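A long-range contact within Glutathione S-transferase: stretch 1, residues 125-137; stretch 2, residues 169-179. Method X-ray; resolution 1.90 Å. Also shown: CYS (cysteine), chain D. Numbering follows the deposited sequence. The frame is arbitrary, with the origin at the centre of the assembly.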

# COMPACT_ATOMS: atom_id res chain seq x y z
N ALA A 125 -15.57 -4.52 -11.35
CA ALA A 125 -14.99 -3.50 -10.44
C ALA A 125 -16.11 -2.96 -9.54
O ALA A 125 -15.87 -2.82 -8.33
CB ALA A 125 -14.31 -2.41 -11.23
N SER A 126 -17.29 -2.69 -10.12
CA SER A 126 -18.56 -2.43 -9.37
C SER A 126 -18.69 -3.42 -8.21
O SER A 126 -18.89 -2.96 -7.05
CB SER A 126 -19.77 -2.52 -10.27
OG SER A 126 -20.07 -1.25 -10.84
N THR A 127 -18.55 -4.72 -8.50
CA THR A 127 -18.74 -5.85 -7.55
C THR A 127 -17.69 -5.81 -6.44
O THR A 127 -18.05 -6.01 -5.26
CB THR A 127 -18.66 -7.21 -8.25
OG1 THR A 127 -19.82 -7.31 -9.07
CG2 THR A 127 -18.59 -8.38 -7.29
N ALA A 128 -16.42 -5.65 -6.82
CA ALA A 128 -15.27 -5.61 -5.89
C ALA A 128 -15.45 -4.43 -4.93
O ALA A 128 -15.22 -4.62 -3.75
CB ALA A 128 -13.98 -5.51 -6.66
N VAL A 129 -15.83 -3.27 -5.43
CA VAL A 129 -16.03 -2.05 -4.60
C VAL A 129 -17.18 -2.29 -3.61
O VAL A 129 -16.99 -2.03 -2.39
CB VAL A 129 -16.28 -0.81 -5.46
CG1 VAL A 129 -16.81 0.32 -4.59
CG2 VAL A 129 -15.01 -0.42 -6.23
N LYS A 130 -18.32 -2.82 -4.09
CA LYS A 130 -19.51 -3.07 -3.23
C LYS A 130 -19.17 -4.10 -2.15
O LYS A 130 -19.60 -3.90 -0.99
CB LYS A 130 -20.72 -3.43 -4.11
CG LYS A 130 -21.19 -2.26 -4.95
CD LYS A 130 -22.61 -2.37 -5.49
CE LYS A 130 -22.68 -3.09 -6.81
NZ LYS A 130 -24.07 -3.18 -7.31
N ASN A 131 -18.32 -5.08 -2.46
CA ASN A 131 -17.79 -6.06 -1.47
C ASN A 131 -16.97 -5.37 -0.36
O ASN A 131 -17.12 -5.69 0.87
CB ASN A 131 -16.90 -7.11 -2.14
CG ASN A 131 -17.67 -8.26 -2.76
OD1 ASN A 131 -17.06 -9.18 -3.30
ND2 ASN A 131 -18.99 -8.22 -2.70
N HIS A 132 -16.04 -4.51 -0.77
CA HIS A 132 -15.20 -3.72 0.16
C HIS A 132 -16.11 -2.87 1.06
O HIS A 132 -15.80 -2.75 2.25
CB HIS A 132 -14.21 -2.86 -0.65
CG HIS A 132 -12.99 -3.61 -1.06
ND1 HIS A 132 -12.20 -4.27 -0.14
CD2 HIS A 132 -12.36 -3.76 -2.26
CE1 HIS A 132 -11.16 -4.82 -0.75
NE2 HIS A 132 -11.23 -4.53 -2.03
N LEU A 133 -17.12 -2.26 0.48
CA LEU A 133 -18.02 -1.31 1.17
C LEU A 133 -18.81 -2.12 2.25
O LEU A 133 -18.89 -1.65 3.38
CB LEU A 133 -18.93 -0.63 0.14
CG LEU A 133 -18.33 0.47 -0.76
CD1 LEU A 133 -19.26 0.89 -1.87
CD2 LEU A 133 -17.89 1.68 0.04
N GLY A 134 -19.33 -3.30 1.91
CA GLY A 134 -20.03 -4.22 2.84
C GLY A 134 -19.17 -4.54 4.06
O GLY A 134 -19.67 -4.41 5.21
N ALA A 135 -17.89 -4.91 3.87
CA ALA A 135 -16.99 -5.27 4.98
C ALA A 135 -16.63 -4.03 5.80
O ALA A 135 -16.50 -4.14 7.04
CB ALA A 135 -15.74 -5.95 4.47
N LEU A 136 -16.37 -2.91 5.12
CA LEU A 136 -16.08 -1.64 5.82
C LEU A 136 -17.32 -1.24 6.63
O LEU A 136 -17.12 -0.81 7.79
CB LEU A 136 -15.69 -0.58 4.80
CG LEU A 136 -14.28 -0.78 4.23
CD1 LEU A 136 -14.11 0.01 2.94
CD2 LEU A 136 -13.21 -0.45 5.27
N ASP A 137 -18.52 -1.36 6.05
CA ASP A 137 -19.80 -1.06 6.74
C ASP A 137 -19.91 -1.83 8.08
O ASP A 137 -20.18 -1.17 9.10
CB ASP A 137 -21.02 -1.28 5.85
CG ASP A 137 -22.25 -0.63 6.45
OD1 ASP A 137 -22.28 0.62 6.50
OD2 ASP A 137 -23.14 -1.36 6.88
N GLY A 169 -21.77 5.29 -9.93
CA GLY A 169 -23.09 4.63 -10.04
C GLY A 169 -23.38 3.69 -8.90
O GLY A 169 -24.15 2.78 -9.11
N ILE A 170 -22.82 3.92 -7.71
CA ILE A 170 -23.00 3.03 -6.54
C ILE A 170 -23.78 3.81 -5.49
O ILE A 170 -23.35 4.91 -5.11
CB ILE A 170 -21.63 2.53 -6.02
CG1 ILE A 170 -20.96 1.59 -7.03
CG2 ILE A 170 -21.73 1.90 -4.64
CD1 ILE A 170 -19.57 1.12 -6.61
N ASP A 171 -24.90 3.27 -5.01
CA ASP A 171 -25.79 3.96 -4.05
C ASP A 171 -25.27 3.70 -2.64
O ASP A 171 -25.34 2.55 -2.19
CB ASP A 171 -27.24 3.48 -4.21
CG ASP A 171 -28.15 3.96 -3.10
OD1 ASP A 171 -27.63 4.45 -2.08
OD2 ASP A 171 -29.38 3.83 -3.26
N MET A 172 -24.83 4.73 -1.93
CA MET A 172 -24.20 4.56 -0.59
C MET A 172 -25.28 4.39 0.50
O MET A 172 -24.89 4.11 1.66
CB MET A 172 -23.26 5.72 -0.26
CG MET A 172 -22.03 5.78 -1.16
SD MET A 172 -20.96 4.38 -0.80
CE MET A 172 -20.30 4.89 0.78
N SER A 173 -26.58 4.40 0.16
CA SER A 173 -27.69 4.04 1.10
C SER A 173 -27.53 2.62 1.67
O SER A 173 -27.85 2.41 2.87
CB SER A 173 -29.05 4.21 0.45
OG SER A 173 -29.44 5.56 0.51
N ALA A 174 -27.04 1.66 0.88
CA ALA A 174 -26.83 0.27 1.35
C ALA A 174 -25.85 0.20 2.53
O ALA A 174 -25.78 -0.87 3.15
CB ALA A 174 -26.37 -0.60 0.20
N TYR A 175 -25.08 1.25 2.85
CA TYR A 175 -23.96 1.17 3.83
C TYR A 175 -24.16 2.25 4.90
O TYR A 175 -23.39 3.21 4.97
CB TYR A 175 -22.62 1.25 3.09
CG TYR A 175 -22.57 0.37 1.86
CD1 TYR A 175 -22.48 -1.01 1.98
CD2 TYR A 175 -22.69 0.90 0.58
CE1 TYR A 175 -22.45 -1.84 0.87
CE2 TYR A 175 -22.69 0.08 -0.54
CZ TYR A 175 -22.59 -1.29 -0.39
OH TYR A 175 -22.56 -2.14 -1.48
N PRO A 176 -25.18 2.14 5.79
CA PRO A 176 -25.57 3.29 6.60
C PRO A 176 -24.55 3.59 7.70
O PRO A 176 -24.53 4.69 8.14
CB PRO A 176 -26.93 2.82 7.18
CG PRO A 176 -26.77 1.34 7.33
CD PRO A 176 -25.97 0.93 6.09
N ASN A 177 -23.73 2.62 8.11
CA ASN A 177 -22.63 2.87 9.08
C ASN A 177 -21.56 3.73 8.37
O ASN A 177 -21.03 4.64 9.02
CB ASN A 177 -22.05 1.58 9.67
CG ASN A 177 -23.16 0.67 10.18
OD1 ASN A 177 -24.19 1.17 10.63
ND2 ASN A 177 -22.95 -0.64 10.09
N LEU A 178 -21.32 3.51 7.08
CA LEU A 178 -20.38 4.35 6.28
C LEU A 178 -20.96 5.75 6.16
O LEU A 178 -20.24 6.67 6.53
CB LEU A 178 -20.12 3.70 4.92
CG LEU A 178 -19.43 2.34 4.98
CD1 LEU A 178 -19.04 1.89 3.59
CD2 LEU A 178 -18.20 2.35 5.87
N GLY A 179 -22.25 5.88 5.79
CA GLY A 179 -23.03 7.14 5.78
C GLY A 179 -22.82 7.97 7.04
O GLY A 179 -22.42 9.15 6.93
N CYS D . -21.86 10.49 0.69
CA CYS D . -21.67 9.57 1.86
C CYS D . -22.10 10.26 3.15
O CYS D . -21.76 11.46 3.31
CB CYS D . -20.22 9.09 1.91
SG CYS D . -19.85 7.89 3.23

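How do the two backbones run past each other? Residues 125-137 form part of one continuous helix; from Val129 onward each amide bonds to the carbonyl four residues earlier, as from Asp137 N to Leu133 O (2.7 Å). The second stretch changes form as it goes: an extended lead-in at Ile170 and Asp171, a short 3-10 segment at 172-174, then a helix that starts at Pro176, with Tyr175 at its N-cap position. The backbones are closer at Asp137 and Asn177, whose CA atoms lie 5.4 Å apart, than at Ser126 and Ile170, where the CA atoms are 7.6 Å apart. Together the stretches bury 573 Å², counting both sides.

What ties the closer end together? Asp137 meets the first turn of the second helix, where backbone NH groups have no preceding turn to supply carbonyl partners. With chi1 at -165° (t), its carboxylate is brought close to that turn, and OD1 accepts a hydrogen bond from Leu178 N (3.1 Å, 150°) and a weak one from Asn177 N (2.9 Å, 123°). An aspartate suits this place because a short, negatively charged acceptor can reach exposed amides at a helix start. Pro176 also fits the first turn, since its nitrogen carries no hydrogen that would need a partner. Asn177 returns the contact: its CA-to-CB bond points toward the first helix, and ND2 donates to the backbone oxygen Asp137 O at 3.0 Å with a nearly straight angle of 164°. Side chain and backbone of each residue thus bond to the other.

Why does Tyr175 lie flat against the first helix? Its CA-to-CB bond points toward that helix, and the ring covers Leu133, whose CB sits 3.7 Å from the ring centroid and 9° off the normal. This is a CH-pi contact over one face. The edge of the ring is near Asp137 CB, while Gly134 N lies 3.6 Å from Tyr175 CE1. At the far end of the ring, the hydroxyl extends to Lys130, where Tyr175 OH comes within 3.5 Å of Lys130 CB. A tyrosine can serve both settings, with an aromatic face for the buried leucine and a polar tip beside an exposed lysine.

What makes up the apolar part of the contact? Leu133 is the hub: its CA-to-CB bond points toward the second stretch, with CD1 lying 3.8 Å from Ile170 CG2 and CD2 lying 3.7 Å from Leu178 CD1. Met172 SD lies near both methyls, 4.0 Å from Leu133 CD1 and 4.2 Å from Leu133 CD2. Ile170, buried and also directed toward the helix, extends CD1 to within 3.5 Å of Val129 CG1, one turn before Leu133. Leu178 places CD2 4.0 Å from Leu136 CB, carrying the apolar packing up to the polar end. Branched aliphatic side chains suit this layer because their methyl groups can pack against several neighbours at once, and the flexible thioether of Met172 brings its sulfur to the same leucine.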